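Local coordinates for protein-glutamine gamma-glutamyltransferase 2 (Pagrus major, PDB 1G0D) that catalyses calcium-dependent cross-linking of proteins, joining peptide-bound glutamine to the side-chain amine of lysine or to other primary amines, at residues Ile187-Leu192 and Glu207-Pro212; Tyr247-Ser252 and Leu256-Lys261; Phe389-Val394 and Arg450-Lys455; Leu601-Ser606 and Arg659-Asp664. One frame throughout, in Å; residues are numbered along the deposited sequence.

Contact 1: Ile187-Leu192 and Glu207-Pro212; sequences ICFEVL and EHRSDP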
loop_
_atom_site.group_PDB
_atom_site.type_symbol
_atom_site.label_atom_id
_atom_site.label_comp_id
_atom_site.label_asym_id
_atom_site.label_seq_id
_atom_site.Cartn_x
_atom_site.Cartn_y
_atom_site.Cartn_z
ATOM N N ILE A 187 5.927 3.104 -17.026
ATOM C CA ILE A 187 5.000 2.002 -16.771
ATOM C C ILE A 187 3.739 2.526 -16.073
ATOM O O ILE A 187 2.647 1.980 -16.239
ATOM C CB ILE A 187 5.598 0.929 -15.846
ATOM C CG1 ILE A 187 6.819 0.264 -16.483
ATOM C CG2 ILE A 187 4.570 -0.125 -15.606
ATOM C CD1 ILE A 187 7.756 -0.412 -15.505
ATOM N N CYS A 188 3.883 3.572 -15.265
ATOM C CA CYS A 188 2.732 4.124 -14.588
ATOM C C CYS A 188 1.744 4.606 -15.639
ATOM O O CYS A 188 0.578 4.277 -15.524
ATOM C CB CYS A 188 3.147 5.248 -13.652
ATOM S SG CYS A 188 3.917 4.649 -12.154
ATOM N N PHE A 189 2.194 5.353 -16.658
ATOM C CA PHE A 189 1.310 5.826 -17.752
ATOM C C PHE A 189 0.814 4.665 -18.607
ATOM O O PHE A 189 -0.189 4.790 -19.288
ATOM C CB PHE A 189 2.015 6.836 -18.676
ATOM C CG PHE A 189 2.126 8.223 -18.088
ATOM C CD1 PHE A 189 3.367 8.740 -17.717
ATOM C CD2 PHE A 189 0.985 8.963 -17.797
ATOM C CE1 PHE A 189 3.468 9.966 -17.053
ATOM C CE2 PHE A 189 1.075 10.191 -17.134
ATOM C CZ PHE A 189 2.318 10.694 -16.755
ATOM N N GLU A 190 1.519 3.535 -18.562
ATOM C CA GLU A 190 1.130 2.330 -19.301
ATOM C C GLU A 190 -0.071 1.666 -18.609
ATOM O O GLU A 190 -0.953 1.076 -19.236
ATOM C CB GLU A 190 2.301 1.356 -19.322
ATOM C CG GLU A 190 2.216 0.372 -20.453
ATOM C CD GLU A 190 3.273 -0.714 -20.407
ATOM O OE1 GLU A 190 3.186 -1.593 -21.281
ATOM O OE2 GLU A 190 4.170 -0.715 -19.527
ATOM N N VAL A 191 -0.084 1.734 -17.287
ATOM C CA VAL A 191 -1.186 1.184 -16.521
ATOM C C VAL A 191 -2.427 2.019 -16.869
ATOM O O VAL A 191 -3.530 1.502 -16.971
ATOM C CB VAL A 191 -0.920 1.303 -14.993
ATOM C CG1 VAL A 191 -2.140 0.846 -14.208
ATOM C CG2 VAL A 191 0.296 0.465 -14.606
ATOM N N LEU A 192 -2.244 3.318 -17.077
ATOM C CA LEU A 192 -3.379 4.175 -17.384
ATOM C C LEU A 192 -3.824 3.895 -18.817
ATOM O O LEU A 192 -5.013 3.993 -19.147
ATOM C CB LEU A 192 -2.979 5.656 -17.224
ATOM C CG LEU A 192 -2.980 6.362 -15.838
ATOM C CD1 LEU A 192 -2.465 7.800 -15.950
ATOM C CD2 LEU A 192 -4.400 6.357 -15.253
ATOM N N GLU A 207 -8.749 13.036 -21.789
ATOM C CA GLU A 207 -9.313 14.268 -21.300
ATOM C C GLU A 207 -9.619 14.205 -19.806
ATOM O O GLU A 207 -9.683 15.225 -19.140
ATOM C CB GLU A 207 -10.553 14.590 -22.132
ATOM C CG GLU A 207 -10.249 14.584 -23.645
ATOM C CD GLU A 207 -11.368 15.151 -24.501
ATOM O OE1 GLU A 207 -12.496 14.623 -24.440
ATOM O OE2 GLU A 207 -11.109 16.121 -25.247
ATOM N N HIS A 208 -9.765 13.002 -19.264
ATOM C CA HIS A 208 -10.085 12.846 -17.847
ATOM C C HIS A 208 -8.856 12.707 -16.968
ATOM O O HIS A 208 -8.965 12.668 -15.735
ATOM C CB HIS A 208 -10.943 11.603 -17.663
ATOM C CG HIS A 208 -12.373 11.801 -18.028
ATOM N ND1 HIS A 208 -12.788 12.047 -19.320
ATOM C CD2 HIS A 208 -13.485 11.857 -17.263
ATOM C CE1 HIS A 208 -14.091 12.247 -19.334
ATOM N NE2 HIS A 208 -14.539 12.135 -18.097
ATOM N N ARG A 209 -7.691 12.600 -17.602
ATOM C CA ARG A 209 -6.449 12.434 -16.885
ATOM C C ARG A 209 -5.959 13.673 -16.112
ATOM O O ARG A 209 -4.903 13.656 -15.485
ATOM C CB ARG A 209 -5.389 11.952 -17.866
ATOM C CG ARG A 209 -5.542 10.497 -18.209
ATOM C CD ARG A 209 -4.244 9.930 -18.782
ATOM N NE ARG A 209 -4.508 8.615 -19.375
ATOM C CZ ARG A 209 -3.645 7.897 -20.088
ATOM N NH1 ARG A 209 -2.426 8.335 -20.330
ATOM N NH2 ARG A 209 -4.019 6.731 -20.568
ATOM N N SER A 210 -6.727 14.746 -16.139
ATOM C CA SER A 210 -6.347 15.944 -15.414
ATOM C C SER A 210 -6.935 15.931 -14.008
ATOM O O SER A 210 -6.678 16.797 -13.181
ATOM C CB SER A 210 -6.921 17.125 -16.129
ATOM O OG SER A 210 -8.278 17.208 -15.762
ATOM N N ASP A 211 -7.742 14.924 -13.753
ATOM C CA ASP A 211 -8.452 14.791 -12.514
ATOM C C ASP A 211 -7.828 13.828 -11.519
ATOM O O ASP A 211 -7.771 12.621 -11.761
ATOM C CB ASP A 211 -9.853 14.326 -12.881
ATOM C CG ASP A 211 -10.800 14.316 -11.708
ATOM O OD1 ASP A 211 -11.969 13.983 -11.950
ATOM O OD2 ASP A 211 -10.402 14.627 -10.564
ATOM N N PRO A 212 -7.380 14.334 -10.367
ATOM C CA PRO A 212 -6.804 13.336 -9.472
ATOM C C PRO A 212 -7.792 12.260 -8.991
ATOM O O PRO A 212 -7.351 11.151 -8.688
ATOM C CB PRO A 212 -6.221 14.168 -8.323
ATOM C CG PRO A 212 -6.929 15.427 -8.374
ATOM C CD PRO A 212 -7.325 15.683 -9.795
#
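Arg-209 lies along Leu-192, the two side chains running side by side and pointing opposite ways. From CB the arginine chain runs out extended (chi2 -161°, chi3 -168°), which carries CD, NE and CZ alongside the leucine. CD meets one branch of Leu-192, with CD1 4.0 Å away. NE passes Leu-192 CB at 4.0 Å, and CZ sits 3.7 Å from the same CB, which lies over the centre of one guanidinium face. At the tip, NH1 comes 4.3 Å from CD2 of Phe-189, approaching the ring obliquely, while NH2 lies 3.2 Å from Leu-192 O and makes salt bridges with both Asp-193 and Asp-205. Arginine suits a buried place like this because its flat group can pack on a methylene while its nitrogens meet carboxylates. A leucine in its place would probably leave these two aspartates without their cationic mate. The contact joins the end of helix 184-193 to the turn following helix 202-208; Leu-192 also packs on helix 212-223, and Phe-189 on Leu-286 of helix 272-286.

Contact 2: Tyr247-Ser252 and Leu256-Lys261; sequences YRWTGS and LQQWSK
The entry into helix 253-261, in the papain-like catalytic core, brings Ser-252, at the junction with the incoming segment, against Leu-256 in the first turn. Leu-256 N donates to Ser-252 O over 3.2 Å, nearly straight at hydrogen (167°), with the i to i+4 spacing of an alpha helix. Leucine adds an apolar flank: with its CG beside the backbone N (chi1 -63°), CG lies only 3.5 Å from Ser-252 O, and the side chain also packs on Thr-281 and Val-282 of helix 272-286. Serine fits the buried junction because its OG is small and finds a partner in the indole N-H of Trp-175, while its side chain rests on Val-278.

A second, more open meeting lies two residues further along the helix. Gln-258, well exposed, extends its chain from a CG placed anti to the backbone N and crosses Trp-249 at about a right angle, the amide and indole planes 52° apart. The indole is itself held by NE1, which bonds to Tyr-269 O, and its side chain is about 12 Å from that of the active-site Cys-272. What the glutamine reaches is the six-membered rim, where NE2 lies in the indole plane, 3.9 Å from Trp-249 CH2.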
loop_
_atom_site.group_PDB
_atom_site.type_symbol
_atom_site.label_atom_id
_atom_site.label_comp_id
_atom_site.label_asym_id
_atom_site.label_seq_id
_atom_site.Cartn_x
_atom_site.Cartn_y
_atom_site.Cartn_z
ATOM N N TYR A 247 4.068 -12.815 0.257
ATOM C CA TYR A 247 4.933 -12.453 1.376
ATOM C C TYR A 247 6.424 -12.337 1.001
ATOM O O TYR A 247 7.263 -11.978 1.836
ATOM C CB TYR A 247 4.733 -13.465 2.509
ATOM C CG TYR A 247 5.437 -14.753 2.241
ATOM C CD1 TYR A 247 4.792 -15.789 1.578
ATOM C CD2 TYR A 247 6.782 -14.915 2.574
ATOM C CE1 TYR A 247 5.468 -16.963 1.237
ATOM C CE2 TYR A 247 7.471 -16.077 2.241
ATOM C CZ TYR A 247 6.809 -17.103 1.565
ATOM O OH TYR A 247 7.492 -18.255 1.219
ATOM N N ARG A 248 6.734 -12.618 -0.264
ATOM C CA ARG A 248 8.102 -12.569 -0.768
ATOM C C ARG A 248 8.577 -11.174 -1.172
ATOM O O ARG A 248 9.728 -10.833 -0.996
ATOM C CB ARG A 248 8.242 -13.469 -2.015
ATOM C CG ARG A 248 8.420 -14.964 -1.761
ATOM C CD ARG A 248 9.862 -15.332 -1.524
ATOM N NE ARG A 248 10.415 -16.186 -2.573
ATOM C CZ ARG A 248 11.691 -16.141 -2.951
ATOM N NH1 ARG A 248 12.116 -16.945 -3.905
ATOM N NH2 ARG A 248 12.542 -15.272 -2.386
ATOM N N TRP A 249 7.699 -10.377 -1.751
ATOM C CA TRP A 249 8.117 -9.085 -2.232
ATOM C C TRP A 249 8.550 -8.074 -1.200
ATOM O O TRP A 249 7.912 -7.907 -0.164
ATOM C CB TRP A 249 7.023 -8.461 -3.082
ATOM C CG TRP A 249 6.303 -9.380 -4.043
ATOM C CD1 TRP A 249 5.038 -9.849 -3.885
ATOM C CD2 TRP A 249 6.696 -9.744 -5.381
ATOM N NE1 TRP A 249 4.611 -10.465 -5.026
ATOM C CE2 TRP A 249 5.599 -10.422 -5.970
ATOM C CE3 TRP A 249 7.860 -9.562 -6.142
ATOM C CZ2 TRP A 249 5.618 -10.922 -7.296
ATOM C CZ3 TRP A 249 7.881 -10.056 -7.468
ATOM C CH2 TRP A 249 6.757 -10.727 -8.025
ATOM N N THR A 250 9.641 -7.377 -1.510
ATOM C CA THR A 250 10.155 -6.326 -0.631
ATOM C C THR A 250 10.010 -4.955 -1.294
ATOM O O THR A 250 10.450 -3.948 -0.749
ATOM C CB THR A 250 11.623 -6.554 -0.298
ATOM O OG1 THR A 250 12.315 -7.097 -1.435
ATOM C CG2 THR A 250 11.715 -7.519 0.848
ATOM N N GLY A 251 9.369 -4.930 -2.470
ATOM C CA GLY A 251 9.175 -3.693 -3.208
ATOM C C GLY A 251 8.255 -3.752 -4.420
ATOM O O GLY A 251 7.958 -4.821 -4.936
ATOM N N SER A 252 7.855 -2.584 -4.918
ATOM C CA SER A 252 6.933 -2.517 -6.046
ATOM C C SER A 252 7.505 -2.547 -7.438
ATOM O O SER A 252 6.824 -2.955 -8.363
ATOM C CB SER A 252 6.054 -1.277 -5.916
ATOM O OG SER A 252 5.587 -1.141 -4.573
ATOM N N LEU A 256 6.010 -4.293 -11.184
ATOM C CA LEU A 256 5.722 -3.420 -12.323
ATOM C C LEU A 256 6.580 -3.752 -13.551
ATOM O O LEU A 256 6.068 -3.827 -14.666
ATOM C CB LEU A 256 5.896 -1.944 -11.937
ATOM C CG LEU A 256 4.961 -1.363 -10.854
ATOM C CD1 LEU A 256 5.374 0.071 -10.493
ATOM C CD2 LEU A 256 3.535 -1.348 -11.358
ATOM N N GLN A 257 7.876 -3.981 -13.375
ATOM C CA GLN A 257 8.679 -4.295 -14.546
ATOM C C GLN A 257 8.209 -5.625 -15.150
ATOM O O GLN A 257 8.161 -5.775 -16.372
ATOM C CB GLN A 257 10.179 -4.344 -14.205
ATOM C CG GLN A 257 10.788 -3.054 -13.618
ATOM C CD GLN A 257 10.969 -1.881 -14.635
ATOM O OE1 GLN A 257 10.505 -1.943 -15.780
ATOM N NE2 GLN A 257 11.650 -0.809 -14.200
ATOM N N GLN A 258 7.832 -6.573 -14.294
ATOM C CA GLN A 258 7.362 -7.893 -14.734
ATOM C C GLN A 258 6.050 -7.808 -15.516
ATOM O O GLN A 258 5.903 -8.441 -16.552
ATOM C CB GLN A 258 7.186 -8.794 -13.518
ATOM C CG GLN A 258 6.972 -10.252 -13.845
ATOM C CD GLN A 258 6.950 -11.169 -12.600
ATOM O OE1 GLN A 258 6.012 -11.970 -12.437
ATOM N NE2 GLN A 258 7.984 -11.063 -11.731
ATOM N N TRP A 259 5.097 -7.036 -14.990
ATOM C CA TRP A 259 3.799 -6.793 -15.623
ATOM C C TRP A 259 3.971 -6.184 -17.046
ATOM O O TRP A 259 3.334 -6.598 -18.014
ATOM C CB TRP A 259 3.003 -5.816 -14.748
ATOM C CG TRP A 259 1.742 -5.328 -15.374
ATOM C CD1 TRP A 259 0.537 -5.971 -15.383
ATOM C CD2 TRP A 259 1.531 -4.071 -16.061
ATOM N NE1 TRP A 259 -0.417 -5.200 -16.028
ATOM C CE2 TRP A 259 0.165 -4.034 -16.454
ATOM C CE3 TRP A 259 2.357 -2.982 -16.377
ATOM C CZ2 TRP A 259 -0.386 -2.950 -17.145
ATOM C CZ3 TRP A 259 1.803 -1.900 -17.064
ATOM C CH2 TRP A 259 0.443 -1.896 -17.437
ATOM N N SER A 260 4.818 -5.171 -17.165
ATOM C CA SER A 260 5.048 -4.541 -18.447
ATOM C C SER A 260 5.911 -5.415 -19.350
ATOM O O SER A 260 5.612 -5.611 -20.510
ATOM C CB SER A 260 5.740 -3.211 -18.241
ATOM O OG SER A 260 6.119 -2.687 -19.492
ATOM N N LYS A 261 7.013 -5.914 -18.812
ATOM C CA LYS A 261 7.904 -6.766 -19.579
ATOM C C LYS A 261 7.135 -7.875 -20.279
ATOM O O LYS A 261 7.367 -8.126 -21.452
ATOM C CB LYS A 261 8.956 -7.396 -18.667
ATOM C CG LYS A 261 10.386 -7.037 -19.001
ATOM C CD LYS A 261 10.636 -5.541 -18.826
ATOM C CE LYS A 261 12.073 -5.275 -18.429
ATOM N NZ LYS A 261 12.304 -5.826 -17.072
#

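Contact 3: Phe389-Val394 and Arg450-Lys455; sequences FVFAEV and REVYKK
Two helical segments, 389-394 and 450-455, approach so that Phe-391 and Tyr-453 have the nearest alpha carbons, still 10.0 Å apart, and large side chains must bridge the gap. Phe-391 does most of this. Its CG is anti to the backbone N (chi1 -179°), which carries the ring out toward the other helix. The leading edge then divides between two partners: CZ meets the edge of the tyrosine ring, 3.9 Å from Tyr-453 CD1, and CE2 lies 4.1 Å from Val-452 CG1. Each ring presents its rim to the other, with the touching atoms near both planes, so this is edge contact and not a stack. Valine suits its place by offering a compact methyl to the phenylalanine edge. Tyrosine serves two purposes, since its carbon rim joins the apolar patch while its OH hydrogen-bonds Asn-395 OD1. Asn-395 and Glu-449, both close to Tyr-453, are calcium ligands inferred from related enzymes, so the contact lies beside that probable site. Around it, Phe-391 also rests on Ile-376 of helix 373-378, and Glu-393 touches the catalytic His-332 of strand 329-339; the contact sets helix 447-456 beside helix 387-395, with Lys-455 NZ also bonding Glu-378 O.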
loop_
_atom_site.group_PDB
_atom_site.type_symbol
_atom_site.label_atom_id
_atom_site.label_comp_id
_atom_site.label_asym_id
_atom_site.label_seq_id
_atom_site.Cartn_x
_atom_site.Cartn_y
_atom_site.Cartn_z
ATOM N N PHE A 389 -18.872 0.775 2.436
ATOM C CA PHE A 389 -17.920 -0.300 2.547
ATOM C C PHE A 389 -16.741 0.079 3.353
ATOM O O PHE A 389 -16.254 -0.740 4.129
ATOM C CB PHE A 389 -17.451 -0.755 1.186
ATOM C CG PHE A 389 -18.429 -1.621 0.525
ATOM C CD1 PHE A 389 -19.474 -1.065 -0.220
ATOM C CD2 PHE A 389 -18.412 -2.987 0.748
ATOM C CE1 PHE A 389 -20.490 -1.862 -0.714
ATOM C CE2 PHE A 389 -19.432 -3.788 0.247
ATOM C CZ PHE A 389 -20.467 -3.223 -0.479
ATOM N N VAL A 390 -16.270 1.312 3.177
ATOM C CA VAL A 390 -15.110 1.782 3.924
ATOM C C VAL A 390 -15.466 2.118 5.372
ATOM O O VAL A 390 -14.645 1.988 6.259
ATOM C CB VAL A 390 -14.475 3.004 3.265
ATOM C CG1 VAL A 390 -13.310 3.523 4.164
ATOM C CG2 VAL A 390 -14.016 2.631 1.838
ATOM N N PHE A 391 -16.702 2.520 5.612
ATOM C CA PHE A 391 -17.137 2.803 6.971
ATOM C C PHE A 391 -17.283 1.444 7.717
ATOM O O PHE A 391 -17.021 1.354 8.915
ATOM C CB PHE A 391 -18.477 3.555 6.922
ATOM C CG PHE A 391 -19.019 3.939 8.275
ATOM C CD1 PHE A 391 -19.782 3.045 9.022
ATOM C CD2 PHE A 391 -18.775 5.190 8.806
ATOM C CE1 PHE A 391 -20.284 3.398 10.268
ATOM C CE2 PHE A 391 -19.280 5.547 10.059
ATOM C CZ PHE A 391 -20.027 4.650 10.784
ATOM N N ALA A 392 -17.680 0.380 7.009
ATOM C CA ALA A 392 -17.867 -0.944 7.633
ATOM C C ALA A 392 -16.560 -1.539 8.052
ATOM O O ALA A 392 -16.424 -2.125 9.117
ATOM C CB ALA A 392 -18.548 -1.898 6.676
ATOM N N GLU A 393 -15.594 -1.395 7.169
ATOM C CA GLU A 393 -14.250 -1.905 7.374
ATOM C C GLU A 393 -13.672 -1.574 8.751
ATOM O O GLU A 393 -12.976 -2.361 9.391
ATOM C CB GLU A 393 -13.364 -1.297 6.281
ATOM C CG GLU A 393 -11.892 -1.534 6.440
ATOM C CD GLU A 393 -11.509 -2.904 5.975
ATOM O OE1 GLU A 393 -10.710 -3.544 6.692
ATOM O OE2 GLU A 393 -12.011 -3.337 4.898
ATOM N N VAL A 394 -14.014 -0.388 9.195
ATOM C CA VAL A 394 -13.511 0.195 10.407
ATOM C C VAL A 394 -14.579 0.280 11.540
ATOM O O VAL A 394 -14.233 0.511 12.696
ATOM C CB VAL A 394 -12.923 1.581 9.916
ATOM C CG1 VAL A 394 -13.735 2.719 10.393
ATOM C CG2 VAL A 394 -11.509 1.700 10.244
ATOM N N ARG A 450 -21.534 7.903 19.427
ATOM C CA ARG A 450 -22.945 7.499 19.434
ATOM C C ARG A 450 -23.796 8.224 18.399
ATOM O O ARG A 450 -24.691 7.643 17.812
ATOM C CB ARG A 450 -23.615 7.709 20.803
ATOM C CG ARG A 450 -25.134 7.424 20.744
ATOM C CD ARG A 450 -25.805 7.113 22.093
ATOM N NE ARG A 450 -25.266 5.912 22.736
ATOM C CZ ARG A 450 -25.954 4.795 22.974
ATOM N NH1 ARG A 450 -27.232 4.708 22.624
ATOM N NH2 ARG A 450 -25.349 3.755 23.559
ATOM N N GLU A 451 -23.547 9.488 18.153
ATOM C CA GLU A 451 -24.407 10.111 17.199
ATOM C C GLU A 451 -24.016 9.838 15.765
ATOM O O GLU A 451 -24.837 10.028 14.877
ATOM C CB GLU A 451 -24.519 11.601 17.476
ATOM C CG GLU A 451 -23.197 12.321 17.579
ATOM C CD GLU A 451 -23.320 13.680 18.272
ATOM O OE1 GLU A 451 -23.742 13.686 19.455
ATOM O OE2 GLU A 451 -22.994 14.726 17.637
ATOM N N VAL A 452 -22.787 9.389 15.504
ATOM C CA VAL A 452 -22.388 9.084 14.121
ATOM C C VAL A 452 -22.865 7.692 13.756
ATOM O O VAL A 452 -23.290 7.448 12.640
ATOM C CB VAL A 452 -20.832 9.152 13.916
ATOM C CG1 VAL A 452 -20.447 8.608 12.542
ATOM C CG2 VAL A 452 -20.363 10.617 14.026
ATOM N N TYR A 453 -22.780 6.780 14.711
ATOM C CA TYR A 453 -23.226 5.406 14.517
ATOM C C TYR A 453 -24.717 5.456 14.320
ATOM O O TYR A 453 -25.268 4.707 13.522
ATOM C CB TYR A 453 -22.930 4.578 15.755
ATOM C CG TYR A 453 -21.557 3.994 15.723
ATOM C CD1 TYR A 453 -20.694 4.250 14.644
ATOM C CD2 TYR A 453 -21.120 3.164 16.731
ATOM C CE1 TYR A 453 -19.416 3.690 14.577
ATOM C CE2 TYR A 453 -19.849 2.590 16.684
ATOM C CZ TYR A 453 -19.001 2.860 15.604
ATOM O OH TYR A 453 -17.733 2.320 15.573
ATOM N N LYS A 454 -25.366 6.344 15.062
ATOM C CA LYS A 454 -26.805 6.494 14.969
ATOM C C LYS A 454 -27.131 6.968 13.561
ATOM O O LYS A 454 -27.934 6.380 12.855
ATOM C CB LYS A 454 -27.303 7.494 16.021
ATOM C CG LYS A 454 -27.451 6.921 17.458
ATOM C CD LYS A 454 -28.385 7.811 18.350
ATOM C CE LYS A 454 -27.625 8.856 19.253
ATOM N NZ LYS A 454 -27.331 10.240 18.665
ATOM N N LYS A 455 -26.486 8.033 13.146
ATOM C CA LYS A 455 -26.691 8.568 11.810
ATOM C C LYS A 455 -26.414 7.552 10.670
ATOM O O LYS A 455 -27.191 7.405 9.739
ATOM C CB LYS A 455 -25.779 9.792 11.678
ATOM C CG LYS A 455 -25.575 10.357 10.285
ATOM C CD LYS A 455 -24.612 11.530 10.361
ATOM C CE LYS A 455 -24.462 12.275 9.041
ATOM N NZ LYS A 455 -23.097 12.908 9.039
#

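Contact 4: Leu601-Ser606 and Arg659-Asp664; sequences LTAYVS and RKLLVD
Across the interior of the C-terminal Ig-like beta sandwich, Ala-603 and Val-605 on one sheet face Leu-661 and Val-663 on the other. The four alternate along their strands, which sends these side chains inward and their neighbours the other way. The tighter spot pairs the smallest side chain with the longest: the alpha carbons of Ala-603 and Leu-661 are 9.0 Å apart, yet Leu-661, with CG anti to the backbone N (chi1 -178°), brings CD2 to 3.8 Å from Ala-603 CB. Phe-651 of strand 644-651 packs on the alanine too. The outward side of strand 601-608 is looser and partly open to solvent. There Tyr-604 points away from the opposing sheet, and Thr-602 spends its hydroxyl on Ser-650, as befits polar residues at a surface. The valine pair closes the other half of the interface, with Phe-620 and Leu-622 of strand 619-624 alongside; two branched side chains meet by single methyls, Val-605 CG2 lying 4.3 Å from Val-663 CG1.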
loop_
_atom_site.group_PDB
_atom_site.type_symbol
_atom_site.label_atom_id
_atom_site.label_comp_id
_atom_site.label_asym_id
_atom_site.label_seq_id
_atom_site.Cartn_x
_atom_site.Cartn_y
_atom_site.Cartn_z
ATOM N N LEU A 601 30.675 -1.925 -3.978
ATOM C CA LEU A 601 30.691 -2.254 -2.548
ATOM C C LEU A 601 30.114 -3.647 -2.316
ATOM O O LEU A 601 29.469 -4.215 -3.217
ATOM C CB LEU A 601 29.906 -1.233 -1.709
ATOM C CG LEU A 601 28.537 -0.755 -2.167
ATOM C CD1 LEU A 601 27.556 -1.900 -2.152
ATOM C CD2 LEU A 601 28.079 0.353 -1.253
ATOM N N THR A 602 30.352 -4.179 -1.107
ATOM C CA THR A 602 29.889 -5.512 -0.696
ATOM C C THR A 602 28.991 -5.471 0.543
ATOM O O THR A 602 29.368 -4.948 1.606
ATOM C CB THR A 602 31.092 -6.475 -0.414
ATOM O OG1 THR A 602 31.891 -6.557 -1.590
ATOM C CG2 THR A 602 30.633 -7.894 -0.095
ATOM N N ALA A 603 27.803 -6.050 0.356
ATOM C CA ALA A 603 26.755 -6.174 1.364
ATOM C C ALA A 603 26.792 -7.617 1.852
ATOM O O ALA A 603 26.990 -8.550 1.065
ATOM C CB ALA A 603 25.383 -5.852 0.740
ATOM N N TYR A 604 26.573 -7.782 3.150
ATOM C CA TYR A 604 26.635 -9.071 3.819
ATOM C C TYR A 604 25.387 -9.418 4.596
ATOM O O TYR A 604 25.006 -8.693 5.507
ATOM C CB TYR A 604 27.789 -9.070 4.811
ATOM C CG TYR A 604 29.129 -8.870 4.166
ATOM C CD1 TYR A 604 29.648 -7.597 3.974
ATOM C CD2 TYR A 604 29.865 -9.961 3.699
ATOM C CE1 TYR A 604 30.868 -7.414 3.319
ATOM C CE2 TYR A 604 31.076 -9.792 3.048
ATOM C CZ TYR A 604 31.576 -8.519 2.852
ATOM O OH TYR A 604 32.754 -8.357 2.153
ATOM N N VAL A 605 24.759 -10.539 4.275
ATOM C CA VAL A 605 23.580 -10.931 5.026
ATOM C C VAL A 605 23.837 -12.299 5.655
ATOM O O VAL A 605 24.505 -13.143 5.070
ATOM C CB VAL A 605 22.316 -10.886 4.114
ATOM C CG1 VAL A 605 22.693 -11.213 2.700
ATOM C CG2 VAL A 605 21.224 -11.753 4.678
ATOM N N SER A 606 23.340 -12.491 6.873
ATOM C CA SER A 606 23.562 -13.737 7.597
ATOM C C SER A 606 22.529 -14.033 8.688
ATOM O O SER A 606 22.001 -13.120 9.303
ATOM C CB SER A 606 24.933 -13.665 8.263
ATOM O OG SER A 606 24.822 -13.331 9.642
ATOM N N ARG A 659 19.884 5.746 1.834
ATOM C CA ARG A 659 19.100 4.704 1.224
ATOM C C ARG A 659 18.963 3.507 2.124
ATOM O O ARG A 659 19.692 3.360 3.099
ATOM C CB ARG A 659 19.747 4.333 -0.102
ATOM C CG ARG A 659 20.354 5.532 -0.817
ATOM C CD ARG A 659 20.283 5.384 -2.317
ATOM N NE ARG A 659 19.887 6.614 -2.986
ATOM C CZ ARG A 659 18.628 7.009 -3.169
ATOM N NH1 ARG A 659 18.364 8.147 -3.790
ATOM N NH2 ARG A 659 17.626 6.275 -2.733
ATOM N N LYS A 660 17.991 2.672 1.805
ATOM C CA LYS A 660 17.697 1.475 2.591
ATOM C C LYS A 660 17.839 0.188 1.732
ATOM O O LYS A 660 17.331 0.120 0.582
ATOM C CB LYS A 660 16.283 1.611 3.180
ATOM C CG LYS A 660 16.087 2.871 4.019
ATOM C CD LYS A 660 15.959 2.519 5.496
ATOM C CE LYS A 660 16.360 3.660 6.424
ATOM N NZ LYS A 660 15.743 4.916 5.935
ATOM N N LEU A 661 18.569 -0.800 2.266
ATOM C CA LEU A 661 18.797 -2.055 1.548
ATOM C C LEU A 661 17.888 -3.055 2.180
ATOM O O LEU A 661 17.902 -3.239 3.411
ATOM C CB LEU A 661 20.250 -2.501 1.650
ATOM C CG LEU A 661 20.599 -3.772 0.886
ATOM C CD1 LEU A 661 20.373 -3.605 -0.606
ATOM C CD2 LEU A 661 22.050 -4.137 1.195
ATOM N N LEU A 662 17.069 -3.664 1.322
ATOM C CA LEU A 662 16.061 -4.646 1.739
ATOM C C LEU A 662 16.414 -6.078 1.315
ATOM O O LEU A 662 16.933 -6.324 0.222
ATOM C CB LEU A 662 14.682 -4.272 1.168
ATOM C CG LEU A 662 13.906 -3.085 1.734
ATOM C CD1 LEU A 662 14.711 -1.801 1.691
ATOM C CD2 LEU A 662 12.695 -2.905 0.889
ATOM N N VAL A 663 16.148 -7.025 2.205
ATOM C CA VAL A 663 16.436 -8.408 1.914
ATOM C C VAL A 663 15.372 -9.385 2.426
ATOM O O VAL A 663 14.826 -9.258 3.538
ATOM C CB VAL A 663 17.825 -8.796 2.487
ATOM C CG1 VAL A 663 18.152 -10.221 2.140
ATOM C CG2 VAL A 663 18.881 -7.879 1.921
ATOM N N ASP A 664 15.086 -10.351 1.558
ATOM C CA ASP A 664 14.157 -11.426 1.814
ATOM C C ASP A 664 14.853 -12.805 1.697
ATOM O O ASP A 664 15.722 -13.017 0.852
ATOM C CB ASP A 664 13.018 -11.347 0.807
ATOM C CG ASP A 664 12.144 -12.575 0.833
ATOM O OD1 ASP A 664 11.253 -12.661 1.714
ATOM O OD2 ASP A 664 12.356 -13.466 -0.021
#

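How the contacts relate
From the N terminus the four contacts come in series, none nested in or crossing another. Contact 1 closes a short, mostly helical excursion of 14 residues; contact 2 follows as a very local closure, with three residues between its segments. The two touch where Glu-190 OE2 lies 2.8 Å from Ser-260 OG, probably a hydrogen bond. Contact 3 closes a loop of 55 residues between helices 387-395 and 447-456, elsewhere in the chain, its nearest atoms about 15 Å from those of contact 1. Contact 4 spans 52 residues within the C-terminal domain. That domain meets the core at contact 2, where a salt bridge joins Arg-248 NH2 to Asp-664 OD2 at 3.0 Å.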